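Local coordinates for YjbQ family protein (Sulfolobus tokodaii, PDB 1VE0), which is of unknown function but binds zinc and belongs to the UPF0047 (YjbQ) family, at residues Met58-Leu62 against Ile115-Phe119. Residues are numbered along the deposited sequence; the frame is centred on the assembly and turned at random.
Sequences MKDFL and ILLEF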
loop_
_atom_site.group_PDB
_atom_site.type_symbol
_atom_site.label_atom_id
_atom_site.label_comp_id
_atom_site.label_asym_id
_atom_site.label_seq_id
_atom_site.Cartn_x
_atom_site.Cartn_y
_atom_site.Cartn_z
HETATM N N MSE A 58 -1.764 -19.227 2.975
HETATM C CA MSE A 58 -2.164 -18.950 1.601
HETATM C C MSE A 58 -3.684 -19.058 1.481
HETATM O O MSE A 58 -4.291 -18.413 0.629
HETATM C CB MSE A 58 -1.459 -19.906 0.639
HETATM C CG MSE A 58 0.020 -19.597 0.463
HETATM SE SE MSE A 58 0.305 -17.839 -0.374
HETATM C CE MSE A 58 0.363 -18.468 -2.216
ATOM N N LYS A 59 -4.298 -19.862 2.349
ATOM C CA LYS A 59 -5.750 -20.000 2.362
ATOM C C LYS A 59 -6.347 -18.854 3.196
ATOM O O LYS A 59 -7.333 -18.233 2.801
ATOM C CB LYS A 59 -6.171 -21.336 2.988
ATOM C CG LYS A 59 -5.846 -22.583 2.180
ATOM C CD LYS A 59 -6.429 -23.794 2.899
ATOM C CE LYS A 59 -6.217 -25.095 2.149
ATOM N NZ LYS A 59 -4.826 -25.600 2.267
ATOM N N ASP A 60 -5.744 -18.595 4.357
ATOM C CA ASP A 60 -6.186 -17.527 5.260
ATOM C C ASP A 60 -6.343 -16.157 4.577
ATOM O O ASP A 60 -7.320 -15.447 4.827
ATOM C CB ASP A 60 -5.194 -17.372 6.423
ATOM C CG ASP A 60 -5.211 -18.554 7.384
ATOM O OD1 ASP A 60 -4.183 -18.773 8.071
ATOM O OD2 ASP A 60 -6.248 -19.252 7.462
ATOM N N PHE A 61 -5.384 -15.771 3.733
ATOM C CA PHE A 61 -5.478 -14.468 3.073
ATOM C C PHE A 61 -6.798 -14.353 2.314
ATOM O O PHE A 61 -7.478 -13.331 2.386
ATOM C CB PHE A 61 -4.318 -14.236 2.082
ATOM C CG PHE A 61 -2.960 -14.181 2.721
ATOM C CD1 PHE A 61 -2.729 -13.383 3.844
ATOM C CD2 PHE A 61 -1.913 -14.953 2.220
ATOM C CE1 PHE A 61 -1.477 -13.358 4.461
ATOM C CE2 PHE A 61 -0.660 -14.936 2.832
ATOM C CZ PHE A 61 -0.442 -14.135 3.958
ATOM N N LEU A 62 -7.143 -15.415 1.591
ATOM C CA LEU A 62 -8.363 -15.462 0.799
ATOM C C LEU A 62 -9.610 -15.540 1.671
ATOM O O LEU A 62 -10.565 -14.794 1.462
ATOM C CB LEU A 62 -8.314 -16.659 -0.153
ATOM C CG LEU A 62 -7.065 -16.650 -1.038
ATOM C CD1 LEU A 62 -7.022 -17.918 -1.876
ATOM C CD2 LEU A 62 -7.086 -15.404 -1.916
ATOM N N ILE A 115 3.428 -12.399 -3.288
ATOM C CA ILE A 115 2.217 -13.162 -3.556
ATOM C C ILE A 115 1.137 -12.429 -4.340
ATOM O O ILE A 115 0.826 -11.273 -4.044
ATOM C CB ILE A 115 1.604 -13.625 -2.210
ATOM C CG1 ILE A 115 2.605 -14.523 -1.474
ATOM C CG2 ILE A 115 0.277 -14.332 -2.448
ATOM C CD1 ILE A 115 2.334 -14.662 0.005
ATOM N N LEU A 116 0.563 -13.099 -5.342
ATOM C CA LEU A 116 -0.545 -12.495 -6.090
ATOM C C LEU A 116 -1.839 -13.051 -5.486
ATOM O O LEU A 116 -1.981 -14.257 -5.343
ATOM C CB LEU A 116 -0.481 -12.849 -7.582
ATOM C CG LEU A 116 -1.764 -12.592 -8.398
ATOM C CD1 LEU A 116 -2.085 -11.111 -8.437
ATOM C CD2 LEU A 116 -1.577 -13.114 -9.806
ATOM N N LEU A 117 -2.767 -12.169 -5.115
ATOM C CA LEU A 117 -4.044 -12.588 -4.540
ATOM C C LEU A 117 -5.112 -12.313 -5.589
ATOM O O LEU A 117 -5.236 -11.193 -6.086
ATOM C CB LEU A 117 -4.357 -11.824 -3.237
ATOM C CG LEU A 117 -3.455 -12.088 -2.009
ATOM C CD1 LEU A 117 -3.985 -11.275 -0.814
ATOM C CD2 LEU A 117 -3.452 -13.588 -1.653
ATOM N N GLU A 118 -5.861 -13.354 -5.928
ATOM C CA GLU A 118 -6.910 -13.305 -6.945
ATOM C C GLU A 118 -8.274 -13.365 -6.267
ATOM O O GLU A 118 -8.500 -14.198 -5.392
ATOM C CB GLU A 118 -6.718 -14.506 -7.884
ATOM C CG GLU A 118 -7.835 -14.788 -8.880
ATOM C CD GLU A 118 -7.985 -13.713 -9.926
ATOM O OE1 GLU A 118 -8.603 -12.672 -9.609
ATOM O OE2 GLU A 118 -7.476 -13.904 -11.060
ATOM N N PHE A 119 -9.179 -12.476 -6.669
ATOM C CA PHE A 119 -10.515 -12.436 -6.096
ATOM C C PHE A 119 -11.591 -12.532 -7.169
ATOM O O PHE A 119 -12.771 -12.522 -6.850
ATOM C CB PHE A 119 -10.717 -11.140 -5.299
ATOM C CG PHE A 119 -9.617 -10.863 -4.310
ATOM C CD1 PHE A 119 -8.677 -9.869 -4.558
ATOM C CD2 PHE A 119 -9.497 -11.625 -3.155
ATOM C CE1 PHE A 119 -7.630 -9.640 -3.669
ATOM C CE2 PHE A 119 -8.450 -11.405 -2.258
ATOM C CZ PHE A 119 -7.520 -10.412 -2.519
#
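Helix 55-68 packs on one face of the three-stranded antiparallel sheet, against its central strand 113-118, with M58, F61 and L62 meeting I115, L117 and F119. The segment axes pass 9.6 Å apart and cross at -43°. M58 is a selenomethionine. The bend at chi2 brings M58 SE to 3.8 Å from I115 CD1. Chi3 turns M58 CE to lie beside the other branch, 4.1 Å from I115 CG2. I115 has CG1 anti to its own carbonyl carbon (chi1 -61°) and an extended chi2. I115 CD1 therefore reaches the F61 ring, 4.1 Å from F61 CE2. The two side chains cross at about a right angle. An alanine in place of I115 would probably open a gap on the strand side of M58 SE and the F61 ring and let the selenomethionine chain shift. L117 meets the base of F61 instead, with L117 CD2 3.9 Å from F61 CB. The same L117 CD2 is 4.1 Å from L62 CD2. L62 CD2 also lies 3.9 Å from E118 O and 4.2 Å from F119 CE2, so one methyl touches three consecutive residues. The E118 carboxylate leads away from the helix, to R125, T12 and D120 N. On the outer side of the helix, the D60 carboxylate accepts hydrogen bonds from the backbone N of E76 and H77 of a second subunit. The F61 ring also packs on A91 of that subunit. F61 touches N51, next to E52, a zinc-site residue that holds no metal in this chain. The side-chain packing between the segments is apolar; the one polar atom it meets is E118 O. It joins the sheet to a helix that also takes part in the subunit interface.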